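Local coordinates for protein p-nitrophenyl phosphatase (Pho2) (Archaeoglobus fulgidus, PDB 3QGM) that probably hydrolyses phosphate esters as a metal-dependent phosphatase of the haloacid dehalogenase (HAD) superfamily, at residues D203-D215 with I224-T236. Residues are numbered along the deposited sequence; the frame is centred on the assembly and turned at random.
With CA (calcium ion), chain E.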
loop_
_atom_site.group_PDB
_atom_site.type_symbol
_atom_site.label_atom_id
_atom_site.label_comp_id
_atom_site.label_asym_id
_atom_site.label_seq_id
_atom_site.Cartn_x
_atom_site.Cartn_y
_atom_site.Cartn_z
ATOM N N ASP A 203 -9.216 30.067 -21.549
ATOM C CA ASP A 203 -10.185 28.988 -21.606
ATOM C C ASP A 203 -9.519 27.778 -22.247
ATOM O O ASP A 203 -8.626 27.913 -23.092
ATOM C CB ASP A 203 -11.356 29.426 -22.475
ATOM C CG ASP A 203 -12.515 28.419 -22.468
ATOM O OD1 ASP A 203 -12.450 27.392 -23.197
ATOM O OD2 ASP A 203 -13.496 28.671 -21.728
ATOM N N ALA A 204 -9.982 26.599 -21.867
ATOM C CA ALA A 204 -9.430 25.359 -22.359
ATOM C C ALA A 204 -9.425 25.322 -23.872
ATOM O O ALA A 204 -8.533 24.731 -24.482
ATOM C CB ALA A 204 -10.240 24.193 -21.822
ATOM N N LYS A 205 -10.429 25.946 -24.487
ATOM C CA LYS A 205 -10.601 25.869 -25.935
ATOM C C LYS A 205 -9.409 26.494 -26.661
ATOM O O LYS A 205 -9.141 26.166 -27.813
ATOM C CB LYS A 205 -11.924 26.548 -26.358
ATOM C CG LYS A 205 -11.834 28.078 -26.342
ATOM C CD LYS A 205 -13.157 28.802 -26.568
ATOM C CE LYS A 205 -12.937 30.320 -26.513
ATOM N NZ LYS A 205 -14.015 31.042 -27.241
ATOM N N ASP A 206 -8.701 27.391 -25.978
ATOM C CA ASP A 206 -7.525 28.051 -26.521
ATOM C C ASP A 206 -6.230 27.479 -25.965
ATOM O O ASP A 206 -5.181 28.115 -26.071
ATOM C CB ASP A 206 -7.566 29.542 -26.191
ATOM C CG ASP A 206 -8.577 30.280 -26.990
ATOM O OD1 ASP A 206 -8.528 30.191 -28.237
ATOM O OD2 ASP A 206 -9.420 30.952 -26.364
ATOM N N VAL A 207 -6.283 26.287 -25.383
ATOM C CA VAL A 207 -5.086 25.687 -24.818
ATOM C C VAL A 207 -4.891 24.241 -25.323
ATOM O O VAL A 207 -5.864 23.515 -25.595
ATOM C CB VAL A 207 -5.134 25.761 -23.274
ATOM C CG1 VAL A 207 -3.922 25.059 -22.657
ATOM C CG2 VAL A 207 -5.194 27.207 -22.782
ATOM N N ALA A 208 -3.629 23.852 -25.519
ATOM C CA ALA A 208 -3.296 22.442 -25.760
ATOM C C ALA A 208 -2.404 21.922 -24.636
ATOM O O ALA A 208 -1.577 22.642 -24.112
ATOM C CB ALA A 208 -2.637 22.229 -27.142
ATOM N N VAL A 209 -2.601 20.665 -24.261
ATOM C CA VAL A 209 -1.880 20.028 -23.159
ATOM C C VAL A 209 -0.902 19.043 -23.798
ATOM O O VAL A 209 -1.308 18.175 -24.572
ATOM C CB VAL A 209 -2.890 19.357 -22.227
ATOM C CG1 VAL A 209 -2.187 18.442 -21.111
ATOM C CG2 VAL A 209 -3.775 20.427 -21.612
ATOM N N VAL A 210 0.387 19.220 -23.533
ATOM C CA VAL A 210 1.420 18.451 -24.217
ATOM C C VAL A 210 2.116 17.632 -23.171
ATOM O O VAL A 210 2.410 18.157 -22.071
ATOM C CB VAL A 210 2.506 19.359 -24.829
ATOM C CG1 VAL A 210 3.580 18.498 -25.541
ATOM C CG2 VAL A 210 1.904 20.385 -25.815
ATOM N N GLY A 211 2.404 16.381 -23.517
ATOM C CA GLY A 211 3.046 15.462 -22.630
ATOM C C GLY A 211 3.459 14.159 -23.260
ATOM O O GLY A 211 3.253 13.927 -24.461
ATOM N N ASP A 212 4.043 13.302 -22.438
ATOM C CA ASP A 212 4.626 12.053 -22.906
ATOM C C ASP A 212 3.873 10.839 -22.432
ATOM O O ASP A 212 4.239 9.763 -22.825
ATOM C CB ASP A 212 6.124 11.935 -22.528
ATOM C CG ASP A 212 6.354 11.710 -21.034
ATOM O OD1 ASP A 212 5.566 12.203 -20.206
ATOM O OD2 ASP A 212 7.360 11.062 -20.693
ATOM N N GLN A 213 2.836 11.020 -21.602
ATOM C CA GLN A 213 2.018 9.919 -21.054
ATOM C C GLN A 213 0.523 10.075 -21.346
ATOM O O GLN A 213 -0.131 11.071 -20.968
ATOM C CB GLN A 213 2.221 9.810 -19.543
ATOM C CG GLN A 213 3.621 9.404 -19.143
ATOM C CD GLN A 213 3.740 9.128 -17.645
ATOM O OE1 GLN A 213 3.845 7.988 -17.229
ATOM N NE2 GLN A 213 3.764 10.173 -16.850
ATOM N N ILE A 214 -0.041 9.052 -21.981
ATOM C CA ILE A 214 -1.463 9.055 -22.343
ATOM C C ILE A 214 -2.330 9.088 -21.120
ATOM O O ILE A 214 -3.246 9.906 -21.009
ATOM C CB ILE A 214 -1.805 7.842 -23.124
ATOM C CG1 ILE A 214 -0.932 7.805 -24.381
ATOM C CG2 ILE A 214 -3.388 7.777 -23.402
ATOM C CD1 ILE A 214 -1.635 8.009 -25.663
ATOM N N ASP A 215 -2.022 8.228 -20.165
ATOM C CA ASP A 215 -2.791 8.142 -18.917
ATOM C C ASP A 215 -2.548 9.260 -17.934
ATOM O O ASP A 215 -3.213 9.328 -16.930
ATOM C CB ASP A 215 -2.486 6.834 -18.194
ATOM C CG ASP A 215 -1.047 6.726 -17.764
ATOM O OD1 ASP A 215 -0.817 6.190 -16.681
ATOM O OD2 ASP A 215 -0.159 7.141 -18.520
ATOM N N ILE A 224 -10.271 18.693 -18.805
ATOM C CA ILE A 224 -10.575 20.137 -18.839
ATOM C C ILE A 224 -11.090 20.583 -20.228
ATOM O O ILE A 224 -11.383 21.758 -20.440
ATOM C CB ILE A 224 -9.396 21.060 -18.318
ATOM C CG1 ILE A 224 -8.028 20.661 -18.842
ATOM C CG2 ILE A 224 -9.260 20.985 -16.801
ATOM C CD1 ILE A 224 -7.907 20.606 -20.234
ATOM N N GLY A 225 -11.264 19.633 -21.139
ATOM C CA GLY A 225 -11.767 19.947 -22.466
ATOM C C GLY A 225 -10.762 20.698 -23.322
ATOM O O GLY A 225 -11.150 21.487 -24.158
ATOM N N ALA A 226 -9.465 20.443 -23.106
ATOM C CA ALA A 226 -8.409 21.008 -23.945
ATOM C C ALA A 226 -7.866 19.950 -24.890
ATOM O O ALA A 226 -7.707 18.779 -24.505
ATOM C CB ALA A 226 -7.274 21.530 -23.064
ATOM N N GLU A 227 -7.486 20.384 -26.089
ATOM C CA GLU A 227 -6.881 19.494 -27.079
ATOM C C GLU A 227 -5.575 18.977 -26.529
ATOM O O GLU A 227 -4.908 19.671 -25.775
ATOM C CB GLU A 227 -6.597 20.225 -28.403
ATOM C CG GLU A 227 -7.834 20.650 -29.164
ATOM C CD GLU A 227 -7.490 21.081 -30.586
ATOM O OE1 GLU A 227 -7.245 22.277 -30.784
ATOM O OE2 GLU A 227 -7.409 20.211 -31.478
ATOM N N THR A 228 -5.222 17.770 -26.934
ATOM C CA THR A 228 -4.115 17.052 -26.357
ATOM C C THR A 228 -3.118 16.687 -27.453
ATOM O O THR A 228 -3.494 16.328 -28.605
ATOM C CB THR A 228 -4.601 15.737 -25.680
ATOM O OG1 THR A 228 -5.362 14.986 -26.638
ATOM C CG2 THR A 228 -5.464 16.036 -24.427
ATOM N N VAL A 229 -1.847 16.792 -27.074
ATOM C CA VAL A 229 -0.705 16.482 -27.943
ATOM C C VAL A 229 0.219 15.514 -27.214
ATOM O O VAL A 229 0.700 15.799 -26.117
ATOM C CB VAL A 229 0.158 17.724 -28.284
ATOM C CG1 VAL A 229 1.363 17.281 -29.073
ATOM C CG2 VAL A 229 -0.651 18.819 -29.081
ATOM N N LEU A 230 0.494 14.384 -27.833
ATOM C CA LEU A 230 1.444 13.443 -27.267
ATOM C C LEU A 230 2.759 13.534 -28.039
ATOM O O LEU A 230 2.789 13.505 -29.282
ATOM C CB LEU A 230 0.897 12.009 -27.337
ATOM C CG LEU A 230 1.819 10.947 -26.714
ATOM C CD1 LEU A 230 1.756 10.961 -25.170
ATOM C CD2 LEU A 230 1.416 9.576 -27.221
ATOM N N VAL A 231 3.854 13.634 -27.300
ATOM C CA VAL A 231 5.172 13.584 -27.912
ATOM C C VAL A 231 5.840 12.290 -27.540
ATOM O O VAL A 231 5.496 11.654 -26.544
ATOM C CB VAL A 231 6.088 14.779 -27.549
ATOM C CG1 VAL A 231 5.522 16.064 -28.143
ATOM C CG2 VAL A 231 6.318 14.867 -26.025
ATOM N N LEU A 232 6.830 11.931 -28.339
ATOM C CA LEU A 232 7.442 10.611 -28.259
ATOM C C LEU A 232 8.910 10.675 -27.764
ATOM O O LEU A 232 9.666 9.733 -27.955
ATOM C CB LEU A 232 7.316 9.925 -29.635
ATOM C CG LEU A 232 5.885 9.752 -30.173
ATOM C CD1 LEU A 232 5.910 9.082 -31.532
ATOM C CD2 LEU A 232 4.963 8.964 -29.206
ATOM N N THR A 233 9.267 11.760 -27.099
ATOM C CA THR A 233 10.598 11.927 -26.498
ATOM C C THR A 233 10.735 11.301 -25.101
ATOM O O THR A 233 11.825 11.275 -24.579
ATOM C CB THR A 233 11.017 13.415 -26.426
ATOM O OG1 THR A 233 9.902 14.228 -26.023
ATOM C CG2 THR A 233 11.557 13.878 -27.810
ATOM N N GLY A 234 9.655 10.732 -24.536
ATOM C CA GLY A 234 9.668 10.233 -23.160
ATOM C C GLY A 234 9.046 8.848 -23.060
ATOM O O GLY A 234 9.375 7.984 -23.861
ATOM N N VAL A 235 8.141 8.644 -22.102
ATOM C CA VAL A 235 7.561 7.317 -21.815
ATOM C C VAL A 235 6.890 6.635 -23.067
ATOM O O VAL A 235 6.979 5.406 -23.260
ATOM C CB VAL A 235 6.561 7.440 -20.613
ATOM C CG1 VAL A 235 5.710 6.217 -20.451
ATOM C CG2 VAL A 235 7.296 7.783 -19.273
ATOM N N THR A 236 6.244 7.416 -23.930
ATOM C CA THR A 236 5.575 6.826 -25.081
ATOM C C THR A 236 6.496 6.891 -26.268
ATOM O O THR A 236 7.157 7.887 -26.503
ATOM C CB THR A 236 4.205 7.447 -25.362
ATOM O OG1 THR A 236 3.508 7.630 -24.123
ATOM C CG2 THR A 236 3.350 6.521 -26.281
HETATM CA CA CA E . 6.034 13.329 -18.289
HETATM O O HOH W 1 -8.186 23.187 -27.005
HETATM O O HOH W 2 7.325 11.267 -18.083
HETATM O O HOH W 3 4.029 12.900 -17.697
HETATM O O HOH W 4 1.172 6.630 -22.554
HETATM O O HOH W 5 6.485 13.360 -15.986
#
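A beta-alpha-beta unit of the HAD core joins 203-215 and 224-236: strands 207-211 and 227-231 lie side by side in the parallel sheet, their directions 25° apart, and helix 214-224 makes the connection. The register follows from alternating backbone bonds, Val-209 N to Glu-227 O (2.9 Å), Val-229 N to Val-209 O, Gly-211 N to Val-229 O and Val-231 N to Gly-211 O. On one face Val-210 CG2 packs alongside Val-229 CB (4.0 Å), both side chains pointing the same way; on the other, Leu-230 sets CD1 against Gly-211 O and CD2 against Ile-214 CD1 (3.8 Å), the two side chains crossing at about a right angle.

Beyond the strand ends Asp-212 divides its carboxylate. OD1 binds the calcium ion at 2.3 Å, in a site shared with Asp-14 and Asp-16. OD2 accepts Val-235 N at 2.9 Å in a nearly straight bond, met on the anti side 34° out of the carboxylate plane. CG sits between backbone N and carbonyl carbon (chi1 71°), a torsion that helps point OD1 to the metal and OD2 to Val-235 N. OD2 also takes a hydrogen from a calcium-bound water, and Thr-236 OG1 donates to Asp-212 O (2.6 Å).

Gln-213, the N-cap residue, lays CG against Val-235 CB (3.8 Å), and its NE2 donates to another calcium-bound water (2.9 Å). Replacement by alanine would remove CG and the amide, which is likely to leave that water without this donor and a flank of Val-235 without its neighbour. Gripped by metal, water and a backbone N-H, the Asp-212 carboxylate is fixed in rotation, and its bond to Val-235 N ties the loop after strand 227-231 to the metal site.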